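Local atomic coordinates of tannase (Fusobacterium nucleatum subsp. nucleatum ATCC 25586, PDB entry 6YQ4), a protein that probably hydrolyses the ester bonds of gallotannins, giving the bacterium detoxicant activity against these plant polyphenols. Residues Asn40-Asp45 / Asn127-Ala132; Gly80-Gly85 / Gly169-Leu174; Leu185-Glu190 / Lys415-Met420. All coordinates share one frame; numbering follows the deposited sequence.

Interaction 1 of 3, residues Asn40-Asp45 / Asn127-Ala132; sequences NPIDKD and NYIGKA
Ile-42 and Ile-129 mark the closest backbone approach, with their CA atoms 7.7 Å apart, and neither 40-45 nor 127-132 is helix or strand. The two loops meet through three side chains at the surface. The centre of the contact is Ile-129. Its CD1 methyl lies against Ile-42 CG1 and Asp-43 CB, at 4.0 Å from CD1 in both cases. Its CG2 methyl adds a second touch, 4.1 Å from Ile-42 CG1. The torsions of Ile-129 explain this reach. CG1 sits between the backbone N and the carbonyl carbon (chi1 60°), and CD1 is then extended (chi2 170°), which carries the methyl across to the other loop.

Ile-42 and Ile-129 meet at a slant. Both are branched aliphatic chains, and the contact between them is purely apolar. Asp-43 crosses Ile-129 at about a right angle, and the methyl touches it at CB. Ile-129 CD1 is also 4.1 Å from Asp-43 OD2. The other carboxylate oxygen is used inside its own loop. Asp-43 OD1 accepts a hydrogen bond from Asp-45 N at 3.0 Å, with an N-H...O angle of 141°. This bond restricts the rotation of the carboxylate.

Outside the two segments, Gln-47 OE1 is hydrogen-bonded to the backbone N of both Ile-42 and Asp-43. In the other loop, Ile-129 shares a backbone hydrogen bond with Leu-121, and Asp-43 also rests on Leu-121.

The Asp-43 to Asp-45 bond defines an Asx turn. It lies in the connection between strands 26-36 and 48-54, antiparallel neighbours in the main sheet. The contact thus joins that hairpin loop to the loop leading from strand 110-114 into helix 134-148, in an alpha/beta-hydrolase-type fold.

Interaction 2 of 3, residues Gly80-Gly85 / Gly169-Leu174; sequences GGYMPG and GALSAL
The helix behind the probable nucleophile elbow of this alpha/beta-hydrolase-type fold meets the loop after strand 73-76, with Tyr-82 touching Ala-170 and Leu-171. In relatives of this fold the equivalent loop often contributes to the oxyanion hole. Here it forms a type I' beta turn from Gly-80 to Met-83, closed by Met-83 N bonding to Gly-80 O at 3.0 Å. Gly-81 and Tyr-82 hold the two central positions, both with positive phi.

The Tyr-82 ring bridges to the helix. CG lies anti to the carbonyl carbon (chi1 -73°), and the far end of the ring comes closer to the helix than its root does. Tyr-82 OH stands 3.2 Å from Ala-170 CB, a tight fit. The ring carbon Tyr-82 CZ is 4.2 Å from Ala-170 CB, which approaches obliquely. Leu-171 comes from another direction. Its CD2 methyl lies at the ring edge, near the ring plane, 4.4 Å from Tyr-82 CE1. The polar end of the tyrosine is satisfied elsewhere, by a hydrogen bond between Tyr-82 OH and Ile-209 O. This bond and the Ala-170 methyl together limit the movement of the hydroxyl. A bound glycerol lies about 4 Å from the Tyr-82 side chain, which may mark a pocket there.

All three touching residues are buried. Leu-171 also packs on Ala-135, Ile-136 and Leu-139 of helix 134-148. Tyr-82 touches Glu-365 and Leu-368 of helix 364-368, so its side chain touches both that helix and helix 167-177.

Interaction 3 of 3, residues Leu185-Glu190 / Lys415-Met420; sequences LPYLKE and KNIIKM
Tyr-187 projects from helix 185-191 and meets Met-420 and Ile-417 of helix 415-420. The first kind of contact is Met-aromatic. Met-420 SD lies 5.1 Å from the centroid of the Tyr-187 ring, 58° off the ring normal, so its approach is oblique. The thioether chain is bent at its end (chi3 -91°), which brings the CE methyl to Tyr-187 CE1.

The rest is apolar contact and van der Waals packing. Met-420 CE sits 4.0 Å from Tyr-187 CE1 and also 4.1 Å from Tyr-187 OH. Ile-417 takes the far end of the tyrosine, with its CD1 methyl 3.9 Å from Tyr-187 OH. The side chains of Tyr-187 and Ile-417 are roughly perpendicular. Both Met-420 and Ile-417 reach the phenol oxygen, and Met-420 also touches the ring at CE1.

One polar link comes from the residue just before 185-190: Tyr-184 OH is hydrogen-bonded to Met-420 O. Tyr-187 also packs on Val-137 of helix 134-148 and on Pro-133 just before it. Leu-188 touches Ala-141 and Arg-144 of the same helix. Helix 185-191 therefore lies against helix 134-148, while Tyr-187 extends from it to helix 415-420.

In the fold
The three contacts lie close together, with centres 14 to 16 Å apart; interactions 1 and 3 are on the same side of the chain's centre. Interaction 2 is innermost, about 5 Å from that centre; interactions 1 and 3 lie about 21 and 19 Å out. Interaction 3 touches both others: Ile-417 CG2 is 3.6 Å from Ala-132 O, and Met-420 O is 3.4 Å from Leu-174 CD1. Interactions 1 and 2 do not touch. Interaction 2 borders the probable catalytic centre: Leu-171 touches the putative elbow around Ser-166, and Tyr-82 lies near, without touching, the proposed Ser-166, His-476 and Asp-444 triad. All three are away from the magnesium site at Asp-150, Met-153 and Gly-155.

Interaction 1 of 3, residues Asn40-Asp45 / Asn127-Ala132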
loop_
_atom_site.group_PDB
_atom_site.type_symbol
_atom_site.label_atom_id
_atom_site.label_comp_id
_atom_site.label_asym_id
_atom_site.label_seq_id
_atom_site.Cartn_x
_atom_site.Cartn_y
_atom_site.Cartn_z
ATOM N N ASN A 40 -16.099 -21.128 -3.045
ATOM C CA ASN A 40 -16.558 -20.879 -4.414
ATOM C C ASN A 40 -15.658 -19.839 -5.071
ATOM O O ASN A 40 -16.014 -18.654 -5.162
ATOM C CB ASN A 40 -18.020 -20.429 -4.450
ATOM C CG ASN A 40 -18.640 -20.577 -5.840
ATOM O OD1 ASN A 40 -18.187 -21.400 -6.651
ATOM N ND2 ASN A 40 -19.683 -19.794 -6.119
ATOM N N PRO A 41 -14.485 -20.246 -5.550
ATOM C CA PRO A 41 -13.587 -19.292 -6.216
ATOM C C PRO A 41 -14.081 -18.911 -7.602
ATOM O O PRO A 41 -14.698 -19.709 -8.310
ATOM C CB PRO A 41 -12.256 -20.052 -6.291
ATOM C CG PRO A 41 -12.648 -21.508 -6.242
ATOM C CD PRO A 41 -13.864 -21.573 -5.367
ATOM N N ILE A 42 -13.794 -17.669 -7.989
ATOM C CA ILE A 42 -14.153 -17.197 -9.322
ATOM C C ILE A 42 -12.927 -17.278 -10.231
ATOM O O ILE A 42 -13.063 -17.519 -11.439
ATOM C CB ILE A 42 -14.767 -15.777 -9.276
ATOM C CG1 ILE A 42 -15.025 -15.236 -10.688
ATOM C CG2 ILE A 42 -13.900 -14.817 -8.481
ATOM C CD1 ILE A 42 -15.931 -16.119 -11.552
ATOM N N ASP A 43 -11.721 -17.126 -9.666
ATOM C CA ASP A 43 -10.476 -17.362 -10.408
ATOM C C ASP A 43 -9.476 -18.081 -9.513
ATOM O O ASP A 43 -8.890 -17.465 -8.623
ATOM C CB ASP A 43 -9.864 -16.062 -10.937
ATOM C CG ASP A 43 -8.818 -16.312 -12.041
ATOM O OD1 ASP A 43 -8.023 -17.267 -11.896
ATOM O OD2 ASP A 43 -8.786 -15.560 -13.051
ATOM N N LYS A 44 -9.230 -19.361 -9.782
ATOM C CA LYS A 44 -8.382 -20.143 -8.893
ATOM C C LYS A 44 -6.902 -19.857 -9.064
ATOM O O LYS A 44 -6.118 -20.237 -8.188
ATOM C CB LYS A 44 -8.610 -21.637 -9.104
ATOM C CG LYS A 44 -9.937 -22.122 -8.605
ATOM C CD LYS A 44 -10.014 -23.615 -8.696
ATOM C CE LYS A 44 -10.030 -24.077 -10.134
ATOM N NZ LYS A 44 -9.201 -25.306 -10.348
ATOM N N ASP A 45 -6.487 -19.249 -10.182
ATOM C CA ASP A 45 -5.070 -18.932 -10.341
ATOM C C ASP A 45 -4.632 -17.848 -9.372
ATOM O O ASP A 45 -3.456 -17.788 -8.998
ATOM C CB ASP A 45 -4.779 -18.477 -11.766
ATOM C CG ASP A 45 -5.175 -19.497 -12.793
ATOM O OD1 ASP A 45 -5.700 -19.075 -13.840
ATOM O OD2 ASP A 45 -4.959 -20.708 -12.553
ATOM N N ASN A 127 -16.435 -10.672 -18.821
ATOM C CA ASN A 127 -16.777 -9.759 -17.734
ATOM C C ASN A 127 -15.619 -9.599 -16.758
ATOM O O ASN A 127 -14.929 -10.565 -16.414
ATOM C CB ASN A 127 -17.997 -10.264 -16.977
ATOM C CG ASN A 127 -19.207 -10.372 -17.850
ATOM O OD1 ASN A 127 -19.692 -9.374 -18.382
ATOM N ND2 ASN A 127 -19.704 -11.591 -18.018
ATOM N N TYR A 128 -15.441 -8.371 -16.284
ATOM C CA TYR A 128 -14.391 -8.054 -15.322
ATOM C C TYR A 128 -14.736 -8.578 -13.933
ATOM O O TYR A 128 -15.832 -8.330 -13.414
ATOM C CB TYR A 128 -14.173 -6.549 -15.287
ATOM C CG TYR A 128 -13.687 -5.989 -16.604
ATOM C CD1 TYR A 128 -12.473 -6.407 -17.148
ATOM C CD2 TYR A 128 -14.453 -5.067 -17.320
ATOM C CE1 TYR A 128 -12.018 -5.910 -18.377
ATOM C CE2 TYR A 128 -14.012 -4.549 -18.537
ATOM C CZ TYR A 128 -12.792 -4.982 -19.062
ATOM O OH TYR A 128 -12.321 -4.479 -20.242
ATOM N N ILE A 129 -13.782 -9.284 -13.328
ATOM C CA ILE A 129 -13.955 -9.949 -12.044
ATOM C C ILE A 129 -12.949 -9.485 -11.004
ATOM O O ILE A 129 -12.910 -10.044 -9.901
ATOM C CB ILE A 129 -13.875 -11.480 -12.205
ATOM C CG1 ILE A 129 -12.508 -11.856 -12.773
ATOM C CG2 ILE A 129 -14.989 -11.974 -13.099
ATOM C CD1 ILE A 129 -12.218 -13.322 -12.756
ATOM N N GLY A 130 -12.130 -8.485 -11.318
ATOM C CA GLY A 130 -11.114 -8.046 -10.383
ATOM C C GLY A 130 -11.062 -6.543 -10.214
ATOM O O GLY A 130 -10.041 -5.984 -9.796
ATOM N N LYS A 131 -12.155 -5.877 -10.570
ATOM C CA LYS A 131 -12.303 -4.482 -10.226
ATOM C C LYS A 131 -12.641 -4.361 -8.747
ATOM O O LYS A 131 -13.053 -5.326 -8.093
ATOM C CB LYS A 131 -13.392 -3.819 -11.066
ATOM C CG LYS A 131 -13.289 -4.072 -12.556
ATOM C CD LYS A 131 -11.991 -3.523 -13.101
ATOM C CE LYS A 131 -12.164 -3.117 -14.545
ATOM N NZ LYS A 131 -10.985 -2.375 -15.037
ATOM N N ALA A 132 -12.467 -3.152 -8.231
ATOM C CA ALA A 132 -12.710 -2.877 -6.821
ATOM C C ALA A 132 -14.096 -3.376 -6.416
ATOM O O ALA A 132 -15.067 -3.168 -7.149
ATOM C CB ALA A 132 -12.587 -1.375 -6.567
#

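Interaction 2 of 3, residues Gly80-Gly85 / Gly169-Leu174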
loop_
_atom_site.group_PDB
_atom_site.type_symbol
_atom_site.label_atom_id
_atom_site.label_comp_id
_atom_site.label_asym_id
_atom_site.label_seq_id
_atom_site.Cartn_x
_atom_site.Cartn_y
_atom_site.Cartn_z
ATOM N N GLY A 80 0.697 -4.975 -7.204
ATOM C CA GLY A 80 1.152 -3.663 -7.619
ATOM C C GLY A 80 0.228 -3.147 -8.703
ATOM O O GLY A 80 -0.339 -3.916 -9.485
ATOM N N GLY A 81 0.055 -1.834 -8.727
ATOM C CA GLY A 81 -0.790 -1.225 -9.726
ATOM C C GLY A 81 -2.261 -1.553 -9.607
ATOM O O GLY A 81 -3.049 -1.128 -10.462
ATOM N N TYR A 82 -2.660 -2.264 -8.561
ATOM C CA TYR A 82 -4.002 -2.798 -8.393
ATOM C C TYR A 82 -4.293 -3.873 -9.418
ATOM O O TYR A 82 -5.460 -4.147 -9.729
ATOM C CB TYR A 82 -5.070 -1.690 -8.428
ATOM C CG TYR A 82 -5.059 -0.874 -7.164
ATOM C CD1 TYR A 82 -5.581 -1.383 -5.971
ATOM C CD2 TYR A 82 -4.485 0.392 -7.141
ATOM C CE1 TYR A 82 -5.536 -0.645 -4.796
ATOM C CE2 TYR A 82 -4.434 1.135 -5.965
ATOM C CZ TYR A 82 -4.977 0.627 -4.801
ATOM O OH TYR A 82 -4.940 1.395 -3.644
ATOM N N MET A 83 -3.243 -4.478 -9.930
ATOM C CA MET A 83 -3.229 -5.584 -10.871
ATOM C C MET A 83 -3.254 -6.901 -10.111
ATOM O O MET A 83 -2.870 -6.959 -8.938
ATOM C CB MET A 83 -1.980 -5.494 -11.744
ATOM C CG MET A 83 -2.010 -4.331 -12.697
ATOM S SD MET A 83 -3.089 -4.695 -14.104
ATOM C CE MET A 83 -2.165 -5.975 -14.924
ATOM N N PRO A 84 -3.698 -7.981 -10.750
ATOM C CA PRO A 84 -3.691 -9.294 -10.083
ATOM C C PRO A 84 -2.307 -9.659 -9.559
ATOM O O PRO A 84 -1.295 -9.506 -10.249
ATOM C CB PRO A 84 -4.118 -10.258 -11.200
ATOM C CG PRO A 84 -4.810 -9.408 -12.200
ATOM C CD PRO A 84 -4.126 -8.079 -12.155
ATOM N N GLY A 85 -2.269 -10.193 -8.348
ATOM C CA GLY A 85 -0.988 -10.577 -7.790
ATOM C C GLY A 85 -0.934 -12.004 -7.307
ATOM O O GLY A 85 -1.747 -12.418 -6.476
ATOM N N GLY A 169 0.617 -1.940 -0.505
ATOM C CA GLY A 169 0.637 -1.277 0.790
ATOM C C GLY A 169 -0.715 -0.693 1.142
ATOM O O GLY A 169 -1.151 -0.757 2.295
ATOM N N ALA A 170 -1.406 -0.126 0.151
ATOM C CA ALA A 170 -2.781 0.311 0.365
ATOM C C ALA A 170 -3.655 -0.829 0.892
ATOM O O ALA A 170 -4.434 -0.642 1.829
ATOM C CB ALA A 170 -3.343 0.870 -0.938
ATOM N N LEU A 171 -3.536 -2.022 0.304
ATOM C CA LEU A 171 -4.386 -3.128 0.728
ATOM C C LEU A 171 -3.996 -3.623 2.119
ATOM O O LEU A 171 -4.861 -3.936 2.954
ATOM C CB LEU A 171 -4.294 -4.253 -0.297
ATOM C CG LEU A 171 -4.879 -3.987 -1.689
ATOM C CD1 LEU A 171 -4.674 -5.216 -2.553
ATOM C CD2 LEU A 171 -6.375 -3.604 -1.620
ATOM N N SER A 172 -2.697 -3.699 2.388
ATOM C CA SER A 172 -2.254 -4.033 3.741
ATOM C C SER A 172 -2.810 -3.031 4.764
ATOM O O SER A 172 -3.412 -3.424 5.775
ATOM C CB SER A 172 -0.729 -4.095 3.757
ATOM O OG SER A 172 -0.233 -3.948 5.051
ATOM N N ALA A 173 -2.712 -1.735 4.471
ATOM C CA ALA A 173 -3.281 -0.716 5.360
ATOM C C ALA A 173 -4.797 -0.850 5.481
ATOM O O ALA A 173 -5.350 -0.771 6.587
ATOM C CB ALA A 173 -2.913 0.679 4.859
ATOM N N LEU A 174 -5.492 -0.991 4.343
ATOM C CA LEU A 174 -6.930 -1.270 4.351
ATOM C C LEU A 174 -7.280 -2.472 5.231
ATOM O O LEU A 174 -8.298 -2.463 5.922
ATOM C CB LEU A 174 -7.420 -1.557 2.932
ATOM C CG LEU A 174 -8.421 -0.707 2.177
ATOM C CD1 LEU A 174 -8.971 -1.537 1.009
ATOM C CD2 LEU A 174 -9.548 -0.190 3.066
#

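Interaction 3 of 3, residues Leu185-Glu190 / Lys415-Met420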
loop_
_atom_site.group_PDB
_atom_site.type_symbol
_atom_site.label_atom_id
_atom_site.label_comp_id
_atom_site.label_asym_id
_atom_site.label_seq_id
_atom_site.Cartn_x
_atom_site.Cartn_y
_atom_site.Cartn_z
ATOM N N LEU A 185 -18.901 -8.092 3.706
ATOM C CA LEU A 185 -19.516 -9.408 3.875
ATOM C C LEU A 185 -20.304 -9.879 2.657
ATOM O O LEU A 185 -20.136 -11.048 2.271
ATOM C CB LEU A 185 -20.399 -9.417 5.129
ATOM C CG LEU A 185 -19.878 -8.787 6.415
ATOM C CD1 LEU A 185 -20.849 -9.112 7.542
ATOM C CD2 LEU A 185 -18.475 -9.283 6.750
ATOM N N PRO A 186 -21.166 -9.070 2.015
ATOM C CA PRO A 186 -21.871 -9.589 0.819
ATOM C C PRO A 186 -20.928 -10.085 -0.270
ATOM O O PRO A 186 -21.284 -11.002 -1.023
ATOM C CB PRO A 186 -22.712 -8.394 0.340
ATOM C CG PRO A 186 -22.920 -7.554 1.575
ATOM C CD PRO A 186 -21.614 -7.703 2.358
ATOM N N TYR A 187 -19.721 -9.526 -0.369
ATOM C CA TYR A 187 -18.771 -10.080 -1.321
ATOM C C TYR A 187 -18.113 -11.346 -0.787
ATOM O O TYR A 187 -17.784 -12.247 -1.570
ATOM C CB TYR A 187 -17.704 -9.050 -1.678
ATOM C CG TYR A 187 -18.218 -7.794 -2.348
ATOM C CD1 TYR A 187 -18.615 -6.691 -1.590
ATOM C CD2 TYR A 187 -18.266 -7.692 -3.749
ATOM C CE1 TYR A 187 -19.054 -5.529 -2.195
ATOM C CE2 TYR A 187 -18.709 -6.528 -4.367
ATOM C CZ TYR A 187 -19.105 -5.451 -3.576
ATOM O OH TYR A 187 -19.558 -4.288 -4.149
ATOM N N LEU A 188 -17.908 -11.430 0.532
ATOM C CA LEU A 188 -17.329 -12.633 1.128
ATOM C C LEU A 188 -18.331 -13.782 1.103
ATOM O O LEU A 188 -17.961 -14.939 0.853
ATOM C CB LEU A 188 -16.868 -12.335 2.559
ATOM C CG LEU A 188 -15.728 -11.319 2.715
ATOM C CD1 LEU A 188 -15.753 -10.638 4.060
ATOM C CD2 LEU A 188 -14.377 -11.985 2.496
ATOM N N LYS A 189 -19.610 -13.474 1.347
ATOM C CA LYS A 189 -20.659 -14.482 1.234
ATOM C C LYS A 189 -20.724 -15.037 -0.179
ATOM O O LYS A 189 -20.835 -16.248 -0.372
ATOM C CB LYS A 189 -22.008 -13.880 1.634
ATOM C CG LYS A 189 -23.154 -14.889 1.748
ATOM C CD LYS A 189 -24.387 -14.263 2.407
ATOM C CE LYS A 189 -25.351 -15.324 2.920
ATOM N NZ LYS A 189 -24.713 -16.171 3.969
ATOM N N GLU A 190 -20.614 -14.160 -1.176
ATOM C CA GLU A 190 -20.739 -14.567 -2.570
ATOM C C GLU A 190 -19.649 -15.555 -2.966
ATOM O O GLU A 190 -19.903 -16.489 -3.736
ATOM C CB GLU A 190 -20.702 -13.328 -3.463
ATOM C CG GLU A 190 -20.692 -13.603 -4.954
ATOM C CD GLU A 190 -20.859 -12.331 -5.779
ATOM O OE1 GLU A 190 -20.409 -11.250 -5.312
ATOM O OE2 GLU A 190 -21.448 -12.419 -6.884
ATOM N N LYS A 415 -20.300 5.131 -4.891
ATOM C CA LYS A 415 -19.739 5.800 -3.714
ATOM C C LYS A 415 -19.316 4.793 -2.650
ATOM O O LYS A 415 -18.284 4.971 -2.000
ATOM C CB LYS A 415 -20.742 6.801 -3.134
ATOM C CG LYS A 415 -21.028 8.051 -4.012
ATOM C CD LYS A 415 -21.652 7.673 -5.371
ATOM C CE LYS A 415 -23.061 7.149 -5.183
ATOM N NZ LYS A 415 -23.362 6.171 -6.218
ATOM N N ASN A 416 -20.073 3.700 -2.508
ATOM C CA ASN A 416 -19.789 2.671 -1.518
ATOM C C ASN A 416 -18.546 1.850 -1.865
ATOM O O ASN A 416 -17.908 1.284 -0.963
ATOM C CB ASN A 416 -21.024 1.778 -1.361
ATOM C CG ASN A 416 -20.823 0.666 -0.346
ATOM O OD1 ASN A 416 -21.115 -0.502 -0.620
ATOM N ND2 ASN A 416 -20.318 1.023 0.837
ATOM N N ILE A 417 -18.163 1.811 -3.135
ATOM C CA ILE A 417 -16.950 1.113 -3.535
ATOM C C ILE A 417 -15.735 2.022 -3.424
ATOM O O ILE A 417 -14.645 1.574 -3.057
ATOM C CB ILE A 417 -17.136 0.554 -4.963
ATOM C CG1 ILE A 417 -18.256 -0.497 -4.949
ATOM C CG2 ILE A 417 -15.847 -0.048 -5.469
ATOM C CD1 ILE A 417 -18.465 -1.215 -6.255
ATOM N N ILE A 418 -15.892 3.307 -3.727
ATOM C CA ILE A 418 -14.826 4.248 -3.401
ATOM C C ILE A 418 -14.512 4.179 -1.911
ATOM O O ILE A 418 -13.339 4.140 -1.508
ATOM C CB ILE A 418 -15.212 5.672 -3.843
ATOM C CG1 ILE A 418 -15.511 5.684 -5.348
ATOM C CG2 ILE A 418 -14.112 6.651 -3.509
ATOM C CD1 ILE A 418 -15.851 7.054 -5.912
ATOM N N LYS A 419 -15.555 4.115 -1.073
ATOM C CA LYS A 419 -15.360 4.028 0.372
ATOM C C LYS A 419 -14.579 2.778 0.755
ATOM O O LYS A 419 -13.582 2.850 1.492
ATOM C CB LYS A 419 -16.703 4.036 1.090
ATOM C CG LYS A 419 -16.522 3.962 2.589
ATOM C CD LYS A 419 -17.815 3.582 3.338
ATOM C CE LYS A 419 -17.466 3.075 4.747
ATOM N NZ LYS A 419 -18.638 2.972 5.621
ATOM N N MET A 420 -15.013 1.620 0.249
ATOM C CA MET A 420 -14.409 0.347 0.638
ATOM C C MET A 420 -12.936 0.233 0.280
ATOM O O MET A 420 -12.279 -0.701 0.769
ATOM C CB MET A 420 -15.152 -0.816 -0.003
ATOM C CG MET A 420 -16.405 -1.226 0.753
ATOM S SD MET A 420 -17.182 -2.650 -0.047
ATOM C CE MET A 420 -18.277 -1.774 -1.129
#